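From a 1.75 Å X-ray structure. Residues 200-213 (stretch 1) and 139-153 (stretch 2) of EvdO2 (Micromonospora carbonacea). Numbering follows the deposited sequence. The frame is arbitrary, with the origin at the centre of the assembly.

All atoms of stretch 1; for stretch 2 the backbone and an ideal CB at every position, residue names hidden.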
# COMPACT_ATOMS: atom_id res chain seq x y z
N PRO A 200 4.98 -0.75 -12.80
CA PRO A 200 4.28 -2.00 -13.11
C PRO A 200 5.01 -3.20 -12.51
O PRO A 200 6.22 -3.14 -12.27
CB PRO A 200 4.29 -2.04 -14.64
CG PRO A 200 4.40 -0.60 -15.05
CD PRO A 200 5.36 -0.03 -14.03
N LEU A 201 4.25 -4.26 -12.24
CA LEU A 201 4.76 -5.46 -11.59
C LEU A 201 4.15 -6.70 -12.20
O LEU A 201 3.03 -6.66 -12.70
CB LEU A 201 4.44 -5.46 -10.10
CG LEU A 201 5.05 -4.33 -9.27
CD1 LEU A 201 4.48 -4.38 -7.88
CD2 LEU A 201 6.59 -4.41 -9.23
N ALA A 202 4.89 -7.79 -12.12
CA ALA A 202 4.35 -9.11 -12.42
C ALA A 202 3.83 -9.70 -11.12
O ALA A 202 4.16 -9.19 -10.03
CB ALA A 202 5.42 -9.99 -13.05
N PRO A 203 3.00 -10.76 -11.19
CA PRO A 203 2.49 -11.37 -9.96
C PRO A 203 3.62 -11.81 -9.02
O PRO A 203 4.60 -12.39 -9.46
CB PRO A 203 1.71 -12.59 -10.47
CG PRO A 203 1.36 -12.26 -11.87
CD PRO A 203 2.48 -11.44 -12.40
N GLY A 204 3.47 -11.47 -7.74
CA GLY A 204 4.50 -11.79 -6.76
C GLY A 204 5.56 -10.71 -6.63
O GLY A 204 6.41 -10.79 -5.74
N GLY A 205 5.52 -9.72 -7.52
CA GLY A 205 6.40 -8.56 -7.42
C GLY A 205 5.89 -7.63 -6.34
O GLY A 205 4.75 -7.76 -5.89
N ALA A 206 6.73 -6.69 -5.91
CA ALA A 206 6.29 -5.71 -4.92
C ALA A 206 6.93 -4.38 -5.17
O ALA A 206 7.99 -4.28 -5.77
CB ALA A 206 6.63 -6.17 -3.49
N VAL A 207 6.26 -3.34 -4.68
CA VAL A 207 6.90 -2.05 -4.58
C VAL A 207 6.98 -1.72 -3.09
O VAL A 207 6.12 -2.13 -2.29
CB VAL A 207 6.13 -0.94 -5.34
CG1 VAL A 207 6.30 -1.14 -6.84
CG2 VAL A 207 4.68 -0.95 -4.97
N VAL A 208 8.06 -1.05 -2.75
CA VAL A 208 8.32 -0.63 -1.37
C VAL A 208 8.41 0.89 -1.34
O VAL A 208 9.12 1.46 -2.14
CB VAL A 208 9.63 -1.24 -0.86
CG1 VAL A 208 9.86 -0.89 0.61
CG2 VAL A 208 9.64 -2.76 -1.09
N HIS A 209 7.70 1.56 -0.42
CA HIS A 209 7.88 3.01 -0.34
C HIS A 209 7.84 3.54 1.07
O HIS A 209 7.14 3.03 1.95
CB HIS A 209 6.83 3.78 -1.18
CG HIS A 209 5.41 3.52 -0.79
ND1 HIS A 209 4.63 2.57 -1.42
CD2 HIS A 209 4.61 4.12 0.12
CE1 HIS A 209 3.42 2.57 -0.89
NE2 HIS A 209 3.38 3.51 0.05
N ASP A 210 8.61 4.60 1.25
CA ASP A 210 8.69 5.33 2.52
C ASP A 210 7.36 5.99 2.90
O ASP A 210 6.55 6.31 2.03
CB ASP A 210 9.79 6.39 2.42
CG ASP A 210 10.06 7.09 3.74
OD1 ASP A 210 9.50 8.18 3.99
OD2 ASP A 210 10.84 6.53 4.53
N PHE A 211 7.13 6.18 4.19
CA PHE A 211 5.93 6.86 4.66
C PHE A 211 5.74 8.25 4.03
O PHE A 211 4.62 8.76 3.98
CB PHE A 211 5.97 7.01 6.18
CG PHE A 211 5.56 5.76 6.93
CD1 PHE A 211 5.06 4.66 6.27
CD2 PHE A 211 5.70 5.71 8.31
CE1 PHE A 211 4.68 3.52 6.97
CE2 PHE A 211 5.31 4.58 9.01
CZ PHE A 211 4.81 3.48 8.34
N ARG A 212 6.82 8.87 3.56
CA ARG A 212 6.70 10.24 3.04
C ARG A 212 6.77 10.32 1.50
O ARG A 212 6.68 11.40 0.93
CB ARG A 212 7.78 11.13 3.66
CG ARG A 212 7.35 12.57 3.86
CD ARG A 212 8.37 13.32 4.71
NE ARG A 212 8.13 13.16 6.14
CZ ARG A 212 8.79 13.84 7.08
NH1 ARG A 212 9.72 14.71 6.72
NH2 ARG A 212 8.52 13.65 8.36
N THR A 213 6.92 9.19 0.83
CA THR A 213 6.95 9.26 -0.63
C THR A 213 5.55 9.44 -1.23
O THR A 213 4.68 8.61 -1.02
CB THR A 213 7.57 7.99 -1.23
OG1 THR A 213 8.83 7.77 -0.58
CG2 THR A 213 7.78 8.13 -2.74
N UNK A 139 3.79 12.66 16.73
CA UNK A 139 4.57 11.44 16.97
C UNK A 139 5.14 10.94 15.65
O UNK A 139 4.39 10.56 14.74
CB UNK A 139 3.71 10.36 17.63
N UNK A 140 6.46 10.92 15.55
CA UNK A 140 7.10 10.58 14.29
C UNK A 140 7.50 9.12 14.31
O UNK A 140 8.03 8.62 15.29
CB UNK A 140 8.32 11.47 14.03
N UNK A 141 7.21 8.41 13.22
CA UNK A 141 7.69 7.04 13.07
C UNK A 141 8.47 6.97 11.77
O UNK A 141 8.06 7.58 10.79
CB UNK A 141 6.54 6.03 13.08
N UNK A 142 9.59 6.25 11.77
CA UNK A 142 10.21 5.85 10.51
C UNK A 142 9.48 4.61 10.02
O UNK A 142 9.06 3.77 10.82
CB UNK A 142 11.71 5.59 10.67
N UNK A 143 9.31 4.47 8.72
CA UNK A 143 8.60 3.29 8.27
C UNK A 143 8.43 3.20 6.79
O UNK A 143 8.77 4.12 6.04
CB UNK A 143 7.22 3.23 8.93
N UNK A 144 7.87 2.08 6.37
CA UNK A 144 7.63 1.87 4.96
C UNK A 144 6.51 0.87 4.76
O UNK A 144 6.03 0.23 5.71
CB UNK A 144 8.91 1.40 4.26
N UNK A 145 6.10 0.75 3.51
CA UNK A 145 5.08 -0.21 3.09
C UNK A 145 5.64 -1.10 1.99
O UNK A 145 6.35 -0.62 1.12
CB UNK A 145 3.82 0.51 2.61
N UNK A 146 5.30 -2.38 2.04
CA UNK A 146 5.65 -3.36 1.01
C UNK A 146 4.35 -3.88 0.41
O UNK A 146 3.58 -4.60 1.07
CB UNK A 146 6.49 -4.50 1.58
N UNK A 147 4.11 -3.46 -0.83
CA UNK A 147 2.90 -3.69 -1.60
C UNK A 147 3.16 -4.87 -2.53
O UNK A 147 3.80 -4.69 -3.55
CB UNK A 147 2.49 -2.44 -2.38
N UNK A 148 2.71 -6.07 -2.15
CA UNK A 148 2.95 -7.27 -2.97
C UNK A 148 1.72 -7.52 -3.83
O UNK A 148 0.61 -7.63 -3.29
CB UNK A 148 3.26 -8.49 -2.10
N UNK A 149 1.89 -7.61 -5.14
CA UNK A 149 0.73 -7.80 -5.99
C UNK A 149 0.49 -9.29 -6.22
O UNK A 149 1.44 -10.07 -6.30
CB UNK A 149 0.91 -7.07 -7.32
N UNK A 150 -0.78 -9.68 -6.30
CA UNK A 150 -1.16 -11.06 -6.58
C UNK A 150 -1.41 -11.25 -8.07
O UNK A 150 -1.57 -12.37 -8.55
CB UNK A 150 -2.40 -11.45 -5.78
N UNK A 151 -1.47 -10.12 -8.78
CA UNK A 151 -1.85 -10.10 -10.19
C UNK A 151 -0.85 -9.26 -10.95
O UNK A 151 -0.10 -8.49 -10.34
CB UNK A 151 -3.27 -9.56 -10.38
N UNK A 152 -0.83 -9.38 -12.28
CA UNK A 152 -0.13 -8.37 -13.07
C UNK A 152 -0.63 -6.99 -12.66
O UNK A 152 -1.83 -6.78 -12.51
CB UNK A 152 -0.33 -8.60 -14.57
N UNK A 153 0.30 -6.06 -12.47
CA UNK A 153 -0.06 -4.68 -12.20
C UNK A 153 0.50 -3.80 -13.30
O UNK A 153 1.70 -3.74 -13.51
CB UNK A 153 0.45 -4.23 -10.83

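Positions 139 and 142 find nothing of stretch 1 within 5.5 Å of their ideal CB atoms and are W139 and R142. Position 140 is equally unconstrained at CB, but a long side chain could reach R212; it is R140, whose NE comes within 4.0 Å of R212 NH2, a like-charge approach rather than a bond. At 141 the ideal CB lies 4.5 Å from F211 CE2, which would suit any side chain with a methylene there; R141 fits, its end leading away.

Position 143 is decisive. Its ideal CB would stand 2.3 Å from F211 CE2, a clash, so glycine is expected; the backbone is fully extended (phi/psi 180/175). G143 lays its CA 3.7 Å from the F211 ring centroid, over the face, while F211 N donates to G143 O (3.2 Å).

From here the strand pairs antiparallel with 206-210, and alternate side chains share a face. Position 144 shares one with V208 and D210; its ideal CB is 4.4 Å from V208 CG1, favouring an aliphatic residue. L144 places CD2 3.9 Å from V208 CG1. Position 145, on the other face, has its ideal CB 4.0 Å from H209 NE2, where a small residue, polar or not, would suit. S145 sets CB over the H209 ring, 4.2 Å from its centroid, and a water joins its OG (2.8 Å) to H209 O (3.0 Å).

Position 146 returns to the V208 face, between V208 and A206: a branched aliphatic would fill it. I146 does, with CG1 3.9 Å from V208 CG2 and CG2 4.1 Å from A206 CB. Position 147 faces the V207 side, with L201 farther along, so a large apolar or aromatic residue could span both. W147 has CB 3.6 Å from V207 CG2 and CZ3 3.7 Å from L201 CD1, which lies at the ring edge; its N donates to V207 O (2.8 Å).

Position 148 has its ideal CB 4.3 Å from A206 CB; small or beta-branched residues fit. T148 does, its OG1 3.8 Å from A206 CB and hydrogen-bonded elsewhere in the structure. At 149 the ideal CB lies 4.5 Å from L201 CD1, suiting a modest, partly apolar side chain. T149 turns CG2 to 3.8 Å from L201 CB, while T149 OG1 donates to the backbone O of position 151 (2.6 Å).

Positions 150 and 151 point away and are L150 and D151. Position 152, 4.5 Å from P203 CD at its ideal CB, tolerates many residues and is E152. Position 153 is bridged to L201 by two backbone hydrogen bonds; a small apolar residue suits, and A153 CB sits 4.2 Å from L201 CB.

Stretch 2 (139-153) WRRRGLSIWTTLDEA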
# COMPACT_ATOMS: atom_id res chain seq x y z
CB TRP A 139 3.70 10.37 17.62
CG TRP A 139 3.20 10.83 18.93
CD1 TRP A 139 1.98 11.39 19.21
CD2 TRP A 139 3.94 10.85 20.15
NE1 TRP A 139 1.91 11.73 20.55
CE2 TRP A 139 3.10 11.41 21.14
CE3 TRP A 139 5.23 10.42 20.52
CZ2 TRP A 139 3.51 11.56 22.46
CZ3 TRP A 139 5.63 10.59 21.84
CH2 TRP A 139 4.78 11.15 22.79
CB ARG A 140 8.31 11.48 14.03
CG ARG A 140 8.96 11.28 12.66
CD ARG A 140 10.13 12.24 12.46
NE ARG A 140 10.85 11.98 11.22
CZ ARG A 140 11.90 11.17 11.11
NH1 ARG A 140 12.35 10.52 12.18
NH2 ARG A 140 12.50 10.99 9.94
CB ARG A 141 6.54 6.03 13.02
CG ARG A 141 5.73 5.88 14.30
CD ARG A 141 4.56 4.95 14.00
NE ARG A 141 3.60 4.84 15.10
CZ ARG A 141 3.62 3.88 16.01
NH1 ARG A 141 4.56 2.95 15.99
NH2 ARG A 141 2.69 3.86 16.96
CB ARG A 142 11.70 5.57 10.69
CG ARG A 142 12.46 6.78 11.18
CD ARG A 142 13.88 6.79 10.69
NE ARG A 142 14.70 5.77 11.33
CZ ARG A 142 15.29 4.77 10.68
NH1 ARG A 142 15.15 4.65 9.37
NH2 ARG A 142 16.02 3.89 11.35
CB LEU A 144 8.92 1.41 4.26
CG LEU A 144 9.70 0.20 4.82
CD1 LEU A 144 8.97 -1.12 4.59
CD2 LEU A 144 11.08 0.12 4.18
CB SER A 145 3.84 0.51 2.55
OG SER A 145 3.21 1.24 3.58
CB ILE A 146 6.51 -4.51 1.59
CG1 ILE A 146 7.80 -3.96 2.18
CG2 ILE A 146 6.88 -5.49 0.50
CD1 ILE A 146 8.64 -5.00 2.95
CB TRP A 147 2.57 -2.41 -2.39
CG TRP A 147 1.24 -2.24 -3.10
CD1 TRP A 147 0.10 -1.67 -2.60
CD2 TRP A 147 0.97 -2.53 -4.49
NE1 TRP A 147 -0.88 -1.63 -3.57
CE2 TRP A 147 -0.37 -2.15 -4.74
CE3 TRP A 147 1.71 -3.09 -5.53
CZ2 TRP A 147 -0.98 -2.32 -5.99
CZ3 TRP A 147 1.10 -3.25 -6.78
CH2 TRP A 147 -0.23 -2.87 -6.99
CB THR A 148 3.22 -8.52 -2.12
OG1 THR A 148 4.38 -8.32 -1.30
CG2 THR A 148 3.41 -9.77 -3.00
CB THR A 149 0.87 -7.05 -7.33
OG1 THR A 149 -0.34 -7.15 -8.07
CG2 THR A 149 2.04 -7.61 -8.17
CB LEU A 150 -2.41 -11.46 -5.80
CG LEU A 150 -2.42 -11.30 -4.29
CD1 LEU A 150 -3.58 -12.09 -3.67
CD2 LEU A 150 -1.08 -11.70 -3.69
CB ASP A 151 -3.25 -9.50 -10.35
CG ASP A 151 -4.30 -10.30 -9.61
OD1 ASP A 151 -4.57 -11.44 -10.03
OD2 ASP A 151 -4.85 -9.80 -8.61
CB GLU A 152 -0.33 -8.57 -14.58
CG GLU A 152 0.44 -7.53 -15.39
CD GLU A 152 0.36 -7.72 -16.89
OE1 GLU A 152 -0.63 -8.32 -17.37
OE2 GLU A 152 1.28 -7.25 -17.60
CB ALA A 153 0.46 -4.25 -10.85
O HOH W 1 9.77 6.96 7.15
O HOH W 2 4.48 3.68 3.26
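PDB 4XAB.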